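Peptidoglycan-N-acetylmuramic acid deacetylase PdaA (Bacillus subtilis, PDB 1NY1) removes the acetyl group from N-acetylmuramic acid residues of peptidoglycan, a step toward the muramic delta-lactam of the spore cortex needed for germination. Local coordinates at residues 24-27 and 28-31; 183-186 and 187-191; 214-217 and 218-221; 222-225 and 226-230. All coordinates share one frame; numbering follows the deposited sequence.

Interaction 1: residues 24-27 and 28-31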
ATOM      1  N   GLN A  24      -9.213  11.229 -17.051  1.00 28.91           N
ATOM      2  CA  GLN A  24      -8.566  10.169 -17.816  1.00 30.62           C
ATOM      3  C   GLN A  24      -8.107   9.016 -16.928  1.00 30.11           C
ATOM      4  O   GLN A  24      -8.358   7.849 -17.234  1.00 29.77           O
ATOM      5  CB  GLN A  24      -7.375  10.718 -18.605  1.00 33.27           C
ATOM      6  CG  GLN A  24      -7.759  11.395 -19.917  1.00 37.59           C
ATOM      7  CD  GLN A  24      -6.550  11.754 -20.763  1.00 39.24           C
ATOM      8  OE1 GLN A  24      -5.691  10.910 -21.024  1.00 41.34           O
ATOM      9  NE2 GLN A  24      -6.483  13.006 -21.205  1.00 39.77           N
ATOM     10  N   LEU A  25      -7.433   9.344 -15.831  1.00 29.30           N
ATOM     11  CA  LEU A  25      -6.957   8.321 -14.908  1.00 28.68           C
ATOM     12  C   LEU A  25      -8.106   7.676 -14.146  1.00 28.07           C
ATOM     13  O   LEU A  25      -8.100   6.468 -13.912  1.00 28.08           O
ATOM     14  CB  LEU A  25      -5.949   8.911 -13.922  1.00 28.76           C
ATOM     15  CG  LEU A  25      -4.513   8.986 -14.440  1.00 29.10           C
ATOM     16  CD1 LEU A  25      -3.622   9.663 -13.414  1.00 30.86           C
ATOM     17  CD2 LEU A  25      -4.014   7.580 -14.739  1.00 30.43           C
ATOM     18  N   ASN A  26      -9.092   8.474 -13.754  1.00 27.28           N
ATOM     19  CA  ASN A  26     -10.225   7.921 -13.030  1.00 26.49           C
ATOM     20  C   ASN A  26     -10.961   6.904 -13.890  1.00 26.30           C
ATOM     21  O   ASN A  26     -11.368   5.852 -13.403  1.00 27.44           O
ATOM     22  CB  ASN A  26     -11.187   9.023 -12.588  1.00 25.99           C
ATOM     23  CG  ASN A  26     -10.614   9.881 -11.484  1.00 24.90           C
ATOM     24  OD1 ASN A  26      -9.786   9.427 -10.693  1.00 23.79           O
ATOM     25  ND2 ASN A  26     -11.065  11.126 -11.410  1.00 25.69           N
ATOM     26  N   SER A  27     -11.120   7.211 -15.174  1.00 26.41           N
ATOM     27  CA  SER A  27     -11.816   6.304 -16.085  1.00 26.07           C
ATOM     28  C   SER A  27     -11.038   5.009 -16.296  1.00 25.10           C
ATOM     29  O   SER A  27     -11.617   3.924 -16.292  1.00 24.58           O
ATOM     30  CB  SER A  27     -12.051   6.982 -17.438  1.00 28.04           C
ATOM     31  OG  SER A  27     -12.982   8.045 -17.322  1.00 31.63           O
ATOM     32  N   LEU A  28      -9.726   5.128 -16.470  1.00 23.74           N
ATOM     33  CA  LEU A  28      -8.881   3.965 -16.695  1.00 23.99           C
ATOM     34  C   LEU A  28      -8.913   2.989 -15.530  1.00 25.13           C
ATOM     35  O   LEU A  28      -9.187   1.802 -15.709  1.00 26.05           O
ATOM     36  CB  LEU A  28      -7.433   4.393 -16.938  1.00 23.28           C
ATOM     37  CG  LEU A  28      -6.714   3.736 -18.117  1.00 22.35           C
ATOM     38  CD1 LEU A  28      -5.213   3.852 -17.905  1.00 22.02           C
ATOM     39  CD2 LEU A  28      -7.114   2.267 -18.242  1.00 22.15           C
ATOM     40  N   ILE A  29      -8.628   3.487 -14.333  1.00 26.43           N
ATOM     41  CA  ILE A  29      -8.612   2.633 -13.153  1.00 27.48           C
ATOM     42  C   ILE A  29      -9.963   1.979 -12.879  1.00 27.84           C
ATOM     43  O   ILE A  29     -10.027   0.798 -12.542  1.00 27.54           O
ATOM     44  CB  ILE A  29      -8.175   3.418 -11.899  1.00 28.49           C
ATOM     45  CG1 ILE A  29      -9.135   4.577 -11.649  1.00 29.87           C
ATOM     46  CG2 ILE A  29      -6.755   3.927 -12.080  1.00 27.94           C
ATOM     47  CD1 ILE A  29      -8.940   5.240 -10.307  1.00 32.54           C
ATOM     48  N   GLU A  30     -11.041   2.744 -13.026  1.00 27.39           N
ATOM     49  CA  GLU A  30     -12.377   2.212 -12.787  1.00 27.71           C
ATOM     50  C   GLU A  30     -12.752   1.135 -13.797  1.00 26.07           C
ATOM     51  O   GLU A  30     -13.503   0.211 -13.481  1.00 23.95           O
ATOM     52  CB  GLU A  30     -13.413   3.341 -12.815  1.00 31.11           C
ATOM     53  CG  GLU A  30     -13.309   4.290 -11.627  1.00 36.25           C
ATOM     54  CD  GLU A  30     -13.502   3.579 -10.295  1.00 39.04           C
ATOM     55  OE1 GLU A  30     -14.600   3.018 -10.076  1.00 41.24           O
ATOM     56  OE2 GLU A  30     -12.557   3.580  -9.473  1.00 40.41           O
ATOM     57  N   LYS A  31     -12.231   1.252 -15.012  1.00 24.57           N
ATOM     58  CA  LYS A  31     -12.518   0.259 -16.041  1.00 24.01           C
ATOM     59  C   LYS A  31     -11.927  -1.082 -15.620  1.00 24.79           C
ATOM     60  O   LYS A  31     -12.348  -2.136 -16.097  1.00 25.60           O
ATOM     61  CB  LYS A  31     -11.908   0.677 -17.382  1.00 23.94           C
ATOM     62  CG  LYS A  31     -12.196  -0.307 -18.509  1.00 22.04           C
ATOM     63  CD  LYS A  31     -11.350  -0.043 -19.745  1.00 22.28           C
ATOM     64  CE  LYS A  31     -11.567   1.351 -20.309  1.00 22.58           C
ATOM     65  NZ  LYS A  31     -10.797   1.530 -21.579  1.00 26.17           N
TER
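Helix 23-31, on the surface of this NodB-type deacetylase, illustrates how an amphipathic helix divides its work, with Ile29 meeting Leu25 and Asn26 one turn back. Successive i to i+4 backbone bonds carry the turn: Leu28 N to Gln24 O, Ile29 N to Leu25 O, Glu30 N to Asn26 O and Lys31 N to Ser27 O. The second of these is almost straight, 175° at the hydrogen, with Ile29 N 3.1 Å from Leu25 O. Ile29 holds CG1 between its backbone N and carbonyl carbon (chi1 60°), which turns that branch back along the helix, 3.1 Å from Asn26 O. Its CG2 lies beside Leu25 O at 3.4 Å. Beyond the helix, Ile29 packs on Trp8, Ala34, Tyr36 and Phe163. An alanine in place of Ile29 is likely to open a gap beside those aromatic rings and weaken the helix's hold on the body of the protein. Leu25 and Leu28 rest on Ile6 of strand 6-7. The polar groups have partners elsewhere: Asn26 hydrogen-bonds to Tyr36 and Asp20, and Lys31 forms a salt bridge with Glu148. Glu30 sets its CG anti to the carbonyl carbon (chi1 -70°), which brings that CG to 3.1 Å from Asn26 O.

Interaction 2: residues 183-186 and 187-191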
ATOM      1  N   TYR A 183       5.459  12.880  10.487  1.00 10.89           N
ATOM      2  CA  TYR A 183       4.248  13.168  11.236  1.00 11.36           C
ATOM      3  C   TYR A 183       3.485  14.328  10.595  1.00 11.85           C
ATOM      4  O   TYR A 183       2.291  14.220  10.326  1.00 11.36           O
ATOM      5  CB  TYR A 183       4.599  13.495  12.688  1.00 13.60           C
ATOM      6  CG  TYR A 183       3.449  14.061  13.484  1.00 16.52           C
ATOM      7  CD1 TYR A 183       3.239  15.439  13.553  1.00 18.35           C
ATOM      8  CD2 TYR A 183       2.554  13.221  14.146  1.00 18.01           C
ATOM      9  CE1 TYR A 183       2.166  15.968  14.262  1.00 18.75           C
ATOM     10  CE2 TYR A 183       1.473  13.742  14.855  1.00 18.14           C
ATOM     11  CZ  TYR A 183       1.286  15.111  14.910  1.00 19.28           C
ATOM     12  OH  TYR A 183       0.220  15.629  15.613  1.00 17.11           O
ATOM     13  N   ASP A 184       4.177  15.433  10.341  1.00 12.57           N
ATOM     14  CA  ASP A 184       3.529  16.593   9.739  1.00 12.20           C
ATOM     15  C   ASP A 184       2.841  16.272   8.420  1.00 12.51           C
ATOM     16  O   ASP A 184       1.769  16.808   8.131  1.00 12.33           O
ATOM     17  CB  ASP A 184       4.529  17.734   9.542  1.00 14.07           C
ATOM     18  CG  ASP A 184       4.874  18.433  10.841  1.00 15.94           C
ATOM     19  OD1 ASP A 184       4.111  18.266  11.821  1.00 15.57           O
ATOM     20  OD2 ASP A 184       5.893  19.163  10.882  1.00 16.69           O
ATOM     21  N   HIS A 185       3.450  15.408   7.611  1.00 11.18           N
ATOM     22  CA  HIS A 185       2.838  15.036   6.342  1.00 11.64           C
ATOM     23  C   HIS A 185       1.583  14.194   6.512  1.00 11.74           C
ATOM     24  O   HIS A 185       0.601  14.399   5.807  1.00 10.94           O
ATOM     25  CB  HIS A 185       3.842  14.293   5.451  1.00 11.22           C
ATOM     26  CG  HIS A 185       4.580  15.191   4.510  1.00 12.33           C
ATOM     27  ND1 HIS A 185       5.948  15.348   4.547  1.00 14.82           N
ATOM     28  CD2 HIS A 185       4.134  16.000   3.521  1.00 10.63           C
ATOM     29  CE1 HIS A 185       6.312  16.218   3.622  1.00 11.69           C
ATOM     30  NE2 HIS A 185       5.230  16.628   2.986  1.00 16.32           N
HETATM   31  N   MSE A 186       1.612  13.251   7.448  1.00 12.67           N
HETATM   32  CA  MSE A 186       0.460  12.391   7.676  1.00 12.20           C
HETATM   33  C   MSE A 186      -0.732  13.154   8.231  1.00 14.49           C
HETATM   34  O   MSE A 186      -1.877  12.790   7.976  1.00 14.38           O
HETATM   35  CB  MSE A 186       0.836  11.250   8.608  1.00 14.16           C
HETATM   36  CG  MSE A 186       1.784  10.254   7.964  1.00 11.70           C
HETATM   37 SE   MSE A 186       2.074   8.680   9.032  1.00 12.08          SE
HETATM   38  CE  MSE A 186       3.586   9.254  10.069  1.00 12.31           C
ATOM     39  N   ILE A 187      -0.456  14.223   8.968  1.00 13.01           N
ATOM     40  CA  ILE A 187      -1.515  15.038   9.537  1.00 14.02           C
ATOM     41  C   ILE A 187      -2.043  16.018   8.490  1.00 13.70           C
ATOM     42  O   ILE A 187      -3.253  16.131   8.285  1.00 13.87           O
ATOM     43  CB  ILE A 187      -1.005  15.831  10.763  1.00 14.90           C
ATOM     44  CG1 ILE A 187      -0.585  14.863  11.878  1.00 14.84           C
ATOM     45  CG2 ILE A 187      -2.076  16.820  11.227  1.00 16.06           C
ATOM     46  CD1 ILE A 187      -1.703  13.974  12.418  1.00 16.86           C
ATOM     47  N   LYS A 188      -1.133  16.711   7.813  1.00 13.25           N
ATOM     48  CA  LYS A 188      -1.521  17.695   6.809  1.00 13.78           C
ATOM     49  C   LYS A 188      -2.229  17.115   5.590  1.00 12.50           C
ATOM     50  O   LYS A 188      -3.186  17.706   5.092  1.00 12.38           O
ATOM     51  CB  LYS A 188      -0.296  18.500   6.360  1.00 16.53           C
ATOM     52  CG  LYS A 188      -0.607  19.602   5.344  1.00 22.57           C
ATOM     53  CD  LYS A 188       0.428  20.725   5.389  1.00 26.93           C
ATOM     54  CE  LYS A 188       1.829  20.219   5.088  1.00 29.62           C
ATOM     55  NZ  LYS A 188       2.879  21.238   5.383  1.00 30.68           N
ATOM     56  N   GLN A 189      -1.775  15.960   5.110  1.00  9.53           N
ATOM     57  CA  GLN A 189      -2.394  15.358   3.932  1.00 10.15           C
ATOM     58  C   GLN A 189      -3.630  14.522   4.217  1.00  9.93           C
ATOM     59  O   GLN A 189      -4.281  14.049   3.292  1.00  7.58           O
ATOM     60  CB  GLN A 189      -1.364  14.512   3.170  1.00  7.58           C
ATOM     61  CG  GLN A 189      -0.238  15.349   2.579  1.00  9.59           C
ATOM     62  CD  GLN A 189       0.690  14.555   1.681  1.00 14.14           C
ATOM     63  OE1 GLN A 189       0.241  13.846   0.780  1.00 16.11           O
ATOM     64  NE2 GLN A 189       1.990  14.690   1.903  1.00 13.63           N
ATOM     65  N   ALA A 190      -3.959  14.343   5.492  1.00  9.36           N
ATOM     66  CA  ALA A 190      -5.117  13.537   5.859  1.00 10.70           C
ATOM     67  C   ALA A 190      -6.412  14.009   5.220  1.00 12.71           C
ATOM     68  O   ALA A 190      -6.663  15.206   5.090  1.00 11.69           O
ATOM     69  CB  ALA A 190      -5.273  13.503   7.373  1.00 11.16           C
ATOM     70  N   HIS A 191      -7.225  13.048   4.801  1.00 13.56           N
ATOM     71  CA  HIS A 191      -8.511  13.349   4.209  1.00 12.02           C
ATOM     72  C   HIS A 191      -9.417  12.130   4.252  1.00 12.59           C
ATOM     73  O   HIS A 191      -8.959  10.992   4.402  1.00 11.89           O
ATOM     74  CB  HIS A 191      -8.355  13.851   2.767  1.00 11.89           C
ATOM     75  CG  HIS A 191      -7.512  12.973   1.891  1.00 11.08           C
ATOM     76  ND1 HIS A 191      -8.023  11.912   1.176  1.00 13.00           N
ATOM     77  CD2 HIS A 191      -6.192  13.022   1.596  1.00  9.83           C
ATOM     78  CE1 HIS A 191      -7.055  11.346   0.476  1.00 10.84           C
ATOM     79  NE2 HIS A 191      -5.933  12.001   0.713  1.00 13.11           N
TER
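Tyr183 and Ile187 meet in a CH-pi contact on the last turns of helix 179-188, a helix of the NodB homology domain. CG1 of Ile187 sits over one face of the phenol ring, 3.8 Å from the centroid of the Tyr183 ring and displaced toward the rim at CZ. The tyrosine reaches this place because its CG is anti to the backbone N (chi1 169°), which lays the ring alongside the following turn. On the backbone, Ile187 N donates to Tyr183 O at 3.1 Å, so one residue pair is joined through both backbone and side chain. Two residues on, His185 and Gln189 form another i to i+4 pair. Gln189 N is bonded to His185 O at 2.9 Å, and the two side chains run side by side in the same direction, His185 CD2 lying 3.0 Å from Gln189 NE2 and the amide plane turned 81° from the imidazole. Between them, Lys188 N donates to Asp184 O.

The second shell fixes these groups. Asp215 of helix 205-219 binds the hydroxyl of Tyr183, and Ile187 rests on Leu216 of the same helix. Lys180 pairs with the carboxylate of Asp184, while Tyr181 meets the His185 ring edge-to-face. Selenomethionine Met186 turns inward onto Ala208 and Leu198, its side chain about 7 Å from that of Asp170, which by similarity raises the pKa of the active-site histidine. Met186 O accepts from Tyr196 OH as the helix runs out, and Ala190 CB lies 3.5 Å from Met186 O.

Interaction 3: residues 214-217 and 218-221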
ATOM      1  N   THR A 214      -2.548   8.356  16.874  1.00 15.09           N
ATOM      2  CA  THR A 214      -3.107   8.910  18.096  1.00 15.85           C
ATOM      3  C   THR A 214      -3.854  10.213  17.802  1.00 17.27           C
ATOM      4  O   THR A 214      -5.038  10.335  18.114  1.00 16.71           O
ATOM      5  CB  THR A 214      -2.009   9.181  19.146  1.00 17.17           C
ATOM      6  OG1 THR A 214      -1.326   7.959  19.447  1.00 17.40           O
ATOM      7  CG2 THR A 214      -2.624   9.730  20.429  1.00 17.02           C
ATOM      8  N   ASP A 215      -3.178  11.175  17.181  1.00 17.32           N
ATOM      9  CA  ASP A 215      -3.809  12.459  16.880  1.00 19.41           C
ATOM     10  C   ASP A 215      -4.927  12.404  15.841  1.00 19.12           C
ATOM     11  O   ASP A 215      -5.898  13.162  15.933  1.00 18.51           O
ATOM     12  CB  ASP A 215      -2.756  13.486  16.457  1.00 22.13           C
ATOM     13  CG  ASP A 215      -1.818  13.848  17.590  1.00 28.23           C
ATOM     14  OD1 ASP A 215      -2.309  14.107  18.716  1.00 30.68           O
ATOM     15  OD2 ASP A 215      -0.589  13.882  17.360  1.00 30.59           O
ATOM     16  N   LEU A 216      -4.800  11.527  14.848  1.00 16.64           N
ATOM     17  CA  LEU A 216      -5.840  11.413  13.831  1.00 16.62           C
ATOM     18  C   LEU A 216      -7.100  10.813  14.453  1.00 15.59           C
ATOM     19  O   LEU A 216      -8.218  11.213  14.120  1.00 15.18           O
ATOM     20  CB  LEU A 216      -5.344  10.565  12.650  1.00 16.62           C
ATOM     21  CG  LEU A 216      -4.406  11.328  11.706  1.00 16.85           C
ATOM     22  CD1 LEU A 216      -3.724  10.373  10.736  1.00 18.03           C
ATOM     23  CD2 LEU A 216      -5.207  12.374  10.944  1.00 17.80           C
ATOM     24  N   LYS A 217      -6.924   9.862  15.367  1.00 14.51           N
ATOM     25  CA  LYS A 217      -8.070   9.254  16.031  1.00 15.99           C
ATOM     26  C   LYS A 217      -8.791  10.320  16.854  1.00 17.67           C
ATOM     27  O   LYS A 217     -10.022  10.399  16.841  1.00 17.05           O
ATOM     28  CB  LYS A 217      -7.636   8.117  16.958  1.00 14.85           C
ATOM     29  CG  LYS A 217      -7.432   6.778  16.260  1.00 14.10           C
ATOM     30  CD  LYS A 217      -7.226   5.679  17.279  1.00 15.65           C
ATOM     31  CE  LYS A 217      -7.150   4.314  16.629  1.00 18.12           C
ATOM     32  NZ  LYS A 217      -6.999   3.220  17.641  1.00 17.21           N
ATOM     33  N   LYS A 218      -8.021  11.138  17.569  1.00 16.81           N
ATOM     34  CA  LYS A 218      -8.608  12.192  18.387  1.00 17.84           C
ATOM     35  C   LYS A 218      -9.441  13.145  17.528  1.00 18.16           C
ATOM     36  O   LYS A 218     -10.477  13.646  17.972  1.00 18.37           O
ATOM     37  CB  LYS A 218      -7.516  12.970  19.131  1.00 19.45           C
ATOM     38  CG  LYS A 218      -8.076  14.036  20.065  1.00 21.71           C
ATOM     39  CD  LYS A 218      -6.992  14.730  20.878  1.00 22.56           C
ATOM     40  CE  LYS A 218      -7.607  15.751  21.832  1.00 22.97           C
ATOM     41  NZ  LYS A 218      -6.578  16.444  22.653  1.00 19.81           N
ATOM     42  N   GLN A 219      -8.990  13.393  16.300  1.00 16.88           N
ATOM     43  CA  GLN A 219      -9.706  14.272  15.378  1.00 18.48           C
ATOM     44  C   GLN A 219     -11.028  13.665  14.928  1.00 19.07           C
ATOM     45  O   GLN A 219     -11.892  14.365  14.402  1.00 20.58           O
ATOM     46  CB  GLN A 219      -8.866  14.562  14.134  1.00 20.04           C
ATOM     47  CG  GLN A 219      -7.705  15.502  14.347  1.00 21.65           C
ATOM     48  CD  GLN A 219      -6.962  15.778  13.054  1.00 25.23           C
ATOM     49  OE1 GLN A 219      -7.575  16.066  12.023  1.00 24.25           O
ATOM     50  NE2 GLN A 219      -5.636  15.699  13.101  1.00 24.87           N
ATOM     51  N   GLY A 220     -11.176  12.357  15.109  1.00 18.73           N
ATOM     52  CA  GLY A 220     -12.409  11.706  14.708  1.00 17.78           C
ATOM     53  C   GLY A 220     -12.258  10.739  13.549  1.00 19.18           C
ATOM     54  O   GLY A 220     -13.255  10.301  12.972  1.00 19.50           O
ATOM     55  N   TYR A 221     -11.017  10.413  13.197  1.00 18.48           N
ATOM     56  CA  TYR A 221     -10.742   9.476  12.108  1.00 17.56           C
ATOM     57  C   TYR A 221     -10.749   8.043  12.612  1.00 18.15           C
ATOM     58  O   TYR A 221     -10.365   7.766  13.752  1.00 18.06           O
ATOM     59  CB  TYR A 221      -9.367   9.746  11.479  1.00 16.48           C
ATOM     60  CG  TYR A 221      -9.350  10.811  10.407  1.00 17.50           C
ATOM     61  CD1 TYR A 221      -9.766  10.529   9.109  1.00 16.83           C
ATOM     62  CD2 TYR A 221      -8.919  12.105  10.696  1.00 17.49           C
ATOM     63  CE1 TYR A 221      -9.756  11.514   8.121  1.00 18.20           C
ATOM     64  CE2 TYR A 221      -8.906  13.096   9.716  1.00 18.12           C
ATOM     65  CZ  TYR A 221      -9.326  12.794   8.433  1.00 18.19           C
ATOM     66  OH  TYR A 221      -9.335  13.777   7.471  1.00 20.33           O
TER
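Leu216 O gathers the end of helix 205-219, where the backbone closes in a Schellman motif. Before the end the bonds are ordinary: Lys218 N to Thr214 O and Gln219 N to Asp215 O. Then the pattern changes. Tyr221 N reaches back five residues to Leu216 O at 3.1 Å, and Gly220 N donates to Lys217 O at 2.9 Å, meeting that oxygen from above the carbonyl plane, 62° out of it. A weak bond from Gly220 N to Leu216 O adds to the grip on this one carbonyl. Gly220 makes the reversal with phi at 113°, where a CB would collide with the carbonyl oxygen of Gln219. Across the turn, Lys217 CA points its hydrogen at Tyr221 O, an almost straight CA-H...O contact.

The side chains close over the turn. Leu216 swings a methyl toward Tyr221, CD2 of the leucine lying 3.7 Å from CD2 of the ring, and the same ring presents its edge to Leu216 O, near its own plane. With CG anti to the carbonyl carbon (chi1 -85°), the tyrosine ring extends along this side of the turn, where it also makes a cation-pi contact with Lys43. A serine in place of Tyr221 would probably leave both the Leu216 methyl and the Lys43 ammonium without their aromatic partner.

The cap lies where helix 205-219 turns into strand 222-224. Leu216 and Tyr221 both pack on Ile45 of strand 44-51, Phe223 of the following strand touches Leu216 and Lys217, and Ala190, just after helix 179-188, meets Leu216 and Tyr221.

Interaction 4: residues 222-225 and 226-230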
ATOM      1  N   THR A 222     -11.188   7.140  11.743  1.00 16.34           N
ATOM      2  CA  THR A 222     -11.226   5.710  12.030  1.00 18.09           C
ATOM      3  C   THR A 222     -10.329   5.060  10.977  1.00 16.56           C
ATOM      4  O   THR A 222     -10.359   5.454   9.812  1.00 16.22           O
ATOM      5  CB  THR A 222     -12.658   5.137  11.890  1.00 20.36           C
ATOM      6  OG1 THR A 222     -13.472   5.613  12.970  1.00 24.30           O
ATOM      7  CG2 THR A 222     -12.637   3.611  11.911  1.00 20.86           C
ATOM      8  N   PHE A 223      -9.530   4.081  11.392  1.00 14.68           N
ATOM      9  CA  PHE A 223      -8.627   3.378  10.482  1.00 15.97           C
ATOM     10  C   PHE A 223      -9.189   2.015  10.104  1.00 15.98           C
ATOM     11  O   PHE A 223      -9.487   1.198  10.975  1.00 17.78           O
ATOM     12  CB  PHE A 223      -7.255   3.196  11.137  1.00 16.52           C
ATOM     13  CG  PHE A 223      -6.498   4.477  11.311  1.00 17.04           C
ATOM     14  CD1 PHE A 223      -5.659   4.947  10.301  1.00 15.90           C
ATOM     15  CD2 PHE A 223      -6.656   5.242  12.465  1.00 15.53           C
ATOM     16  CE1 PHE A 223      -4.989   6.160  10.440  1.00 15.69           C
ATOM     17  CE2 PHE A 223      -5.991   6.456  12.612  1.00 16.90           C
ATOM     18  CZ  PHE A 223      -5.155   6.920  11.597  1.00 16.18           C
ATOM     19  N   LYS A 224      -9.339   1.775   8.807  1.00 14.45           N
ATOM     20  CA  LYS A 224      -9.860   0.499   8.325  1.00 13.38           C
ATOM     21  C   LYS A 224      -8.853  -0.134   7.369  1.00 12.63           C
ATOM     22  O   LYS A 224      -7.911   0.522   6.931  1.00  9.83           O
ATOM     23  CB  LYS A 224     -11.204   0.706   7.622  1.00 12.47           C
ATOM     24  CG  LYS A 224     -12.312   1.204   8.547  1.00 16.07           C
ATOM     25  CD  LYS A 224     -13.638   1.322   7.808  1.00 17.84           C
ATOM     26  CE  LYS A 224     -14.759   1.785   8.737  1.00 19.21           C
ATOM     27  NZ  LYS A 224     -16.042   1.967   8.005  1.00 18.05           N
ATOM     28  N   SER A 225      -9.057  -1.406   7.046  1.00 11.63           N
ATOM     29  CA  SER A 225      -8.147  -2.119   6.157  1.00 12.09           C
ATOM     30  C   SER A 225      -8.636  -2.121   4.720  1.00  9.81           C
ATOM     31  O   SER A 225      -9.766  -1.735   4.436  1.00 10.99           O
ATOM     32  CB  SER A 225      -8.001  -3.565   6.624  1.00 11.52           C
ATOM     33  OG  SER A 225      -9.201  -4.276   6.344  1.00 13.22           O
ATOM     34  N   ILE A 226      -7.774  -2.575   3.815  1.00 10.57           N
ATOM     35  CA  ILE A 226      -8.132  -2.649   2.410  1.00 10.24           C
ATOM     36  C   ILE A 226      -9.268  -3.660   2.258  1.00 10.57           C
ATOM     37  O   ILE A 226     -10.175  -3.468   1.445  1.00  9.56           O
ATOM     38  CB  ILE A 226      -6.919  -3.073   1.548  1.00 11.46           C
ATOM     39  CG1 ILE A 226      -5.804  -2.021   1.666  1.00 13.70           C
ATOM     40  CG2 ILE A 226      -7.350  -3.284   0.097  1.00 11.50           C
ATOM     41  CD1 ILE A 226      -6.193  -0.618   1.212  1.00 12.71           C
ATOM     42  N   ASP A 227      -9.223  -4.738   3.037  1.00 10.64           N
ATOM     43  CA  ASP A 227     -10.293  -5.728   2.975  1.00 13.47           C
ATOM     44  C   ASP A 227     -11.606  -5.076   3.404  1.00 12.68           C
ATOM     45  O   ASP A 227     -12.647  -5.327   2.799  1.00 14.62           O
ATOM     46  CB  ASP A 227      -9.999  -6.938   3.878  1.00 11.43           C
ATOM     47  CG  ASP A 227      -9.187  -8.019   3.177  1.00 13.69           C
ATOM     48  OD1 ASP A 227      -9.143  -8.034   1.931  1.00 12.62           O
ATOM     49  OD2 ASP A 227      -8.604  -8.875   3.879  1.00 14.43           O
ATOM     50  N   ASP A 228     -11.563  -4.241   4.442  1.00 12.75           N
ATOM     51  CA  ASP A 228     -12.781  -3.567   4.894  1.00 12.76           C
ATOM     52  C   ASP A 228     -13.275  -2.666   3.773  1.00 11.38           C
ATOM     53  O   ASP A 228     -14.473  -2.590   3.496  1.00 12.26           O
ATOM     54  CB  ASP A 228     -12.532  -2.702   6.138  1.00 13.11           C
ATOM     55  CG  ASP A 228     -12.038  -3.502   7.333  1.00 14.94           C
ATOM     56  OD1 ASP A 228     -12.418  -4.686   7.463  1.00 15.89           O
ATOM     57  OD2 ASP A 228     -11.287  -2.936   8.151  1.00 14.57           O
ATOM     58  N   LEU A 229     -12.342  -1.969   3.138  1.00 12.35           N
ATOM     59  CA  LEU A 229     -12.675  -1.072   2.040  1.00 11.96           C
ATOM     60  C   LEU A 229     -13.427  -1.847   0.964  1.00 13.05           C
ATOM     61  O   LEU A 229     -14.490  -1.425   0.509  1.00 14.00           O
ATOM     62  CB  LEU A 229     -11.392  -0.469   1.458  1.00 13.61           C
ATOM     63  CG  LEU A 229     -11.504   0.672   0.445  1.00 13.65           C
ATOM     64  CD1 LEU A 229     -10.166   1.392   0.367  1.00 13.13           C
ATOM     65  CD2 LEU A 229     -11.916   0.148  -0.925  1.00 14.37           C
HETATM   66  N   MSE A 230     -12.872  -2.988   0.568  1.00 13.28           N
HETATM   67  CA  MSE A 230     -13.487  -3.815  -0.464  1.00 15.01           C
HETATM   68  C   MSE A 230     -14.872  -4.307  -0.043  1.00 15.92           C
HETATM   69  O   MSE A 230     -15.836  -4.204  -0.802  1.00 13.61           O
HETATM   70  CB  MSE A 230     -12.596  -5.018  -0.775  1.00 16.98           C
HETATM   71  CG  MSE A 230     -11.312  -4.682  -1.516  1.00 19.10           C
HETATM   72 SE   MSE A 230     -11.650  -4.038  -3.298  1.00 20.40          SE
HETATM   73  CE  MSE A 230     -12.204  -5.696  -4.120  1.00 24.10           C
TER
HETATM   74  O   HOH W   1      -9.549  -6.514   7.556  1.00 11.24           O
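Ser225 and Asp228 form a capping box at the start of helix 226-234, each side chain taking up a backbone N-H of the other. From the backbone of Ser225, CB lies 3.7 Å from Asp228 OD2, its flank against the carboxylate. The next atom, OG, stands between the backbone N and the carbonyl carbon (chi1 72°), a setting that turns it over the first turn of the helix. There it accepts from Asp228 N at 3.0 Å, the N-cap bond, with 159° at the hydrogen. OG also lies 2.6 Å from a water, which in turn donates a weak bond to Asp228 OD1.

The return half of the box is straighter. Ser225 N donates to Asp228 OD2 at 2.9 Å and 175°, meeting the oxygen from above the carboxylate plane. Two N-H groups near the helix start, which have no earlier turn to bind, are thus satisfied by side chains. The negative carboxylate beside the N-terminus would also be expected to interact well with the helix dipole. Ordinary helical bonding begins at once, with Leu229 N on Ser225 O at 2.9 Å. Lys224 lays its CB against Asp228 OD2, but its ammonium goes on to salt bridges with Glu42 and Glu232.

The box marks the passage from strand 222-224, which is bonded in parallel to strand 44-51, into helix 226-234. Ile226 and Leu229 pack on Thr48 and Tyr46 of that neighbouring strand, Ile226 also touches Tyr138 of strand 138-139, and Phe223 faces helix 205-219.

Interaction 1 is a surface contact, whereas interactions 2, 3 and 4 are partly buried. Interactions 2 and 3 end neighbouring helices and touch through one polar and one apolar pair of side chains. Interactions 3 and 4 adjoin in sequence and share the packing of Phe223. Interaction 1 stands apart, its centre about 31 Å from that of interaction 3. Chemistry follows position. Interaction 1, within one short helix, rests mainly on i to i+4 backbone bonds; the helix end in 214-221 closes with a glycine reversal, that in 183-191 without one but with an aromatic face added, and the helix start in 222-230 draws on side-chain acceptors.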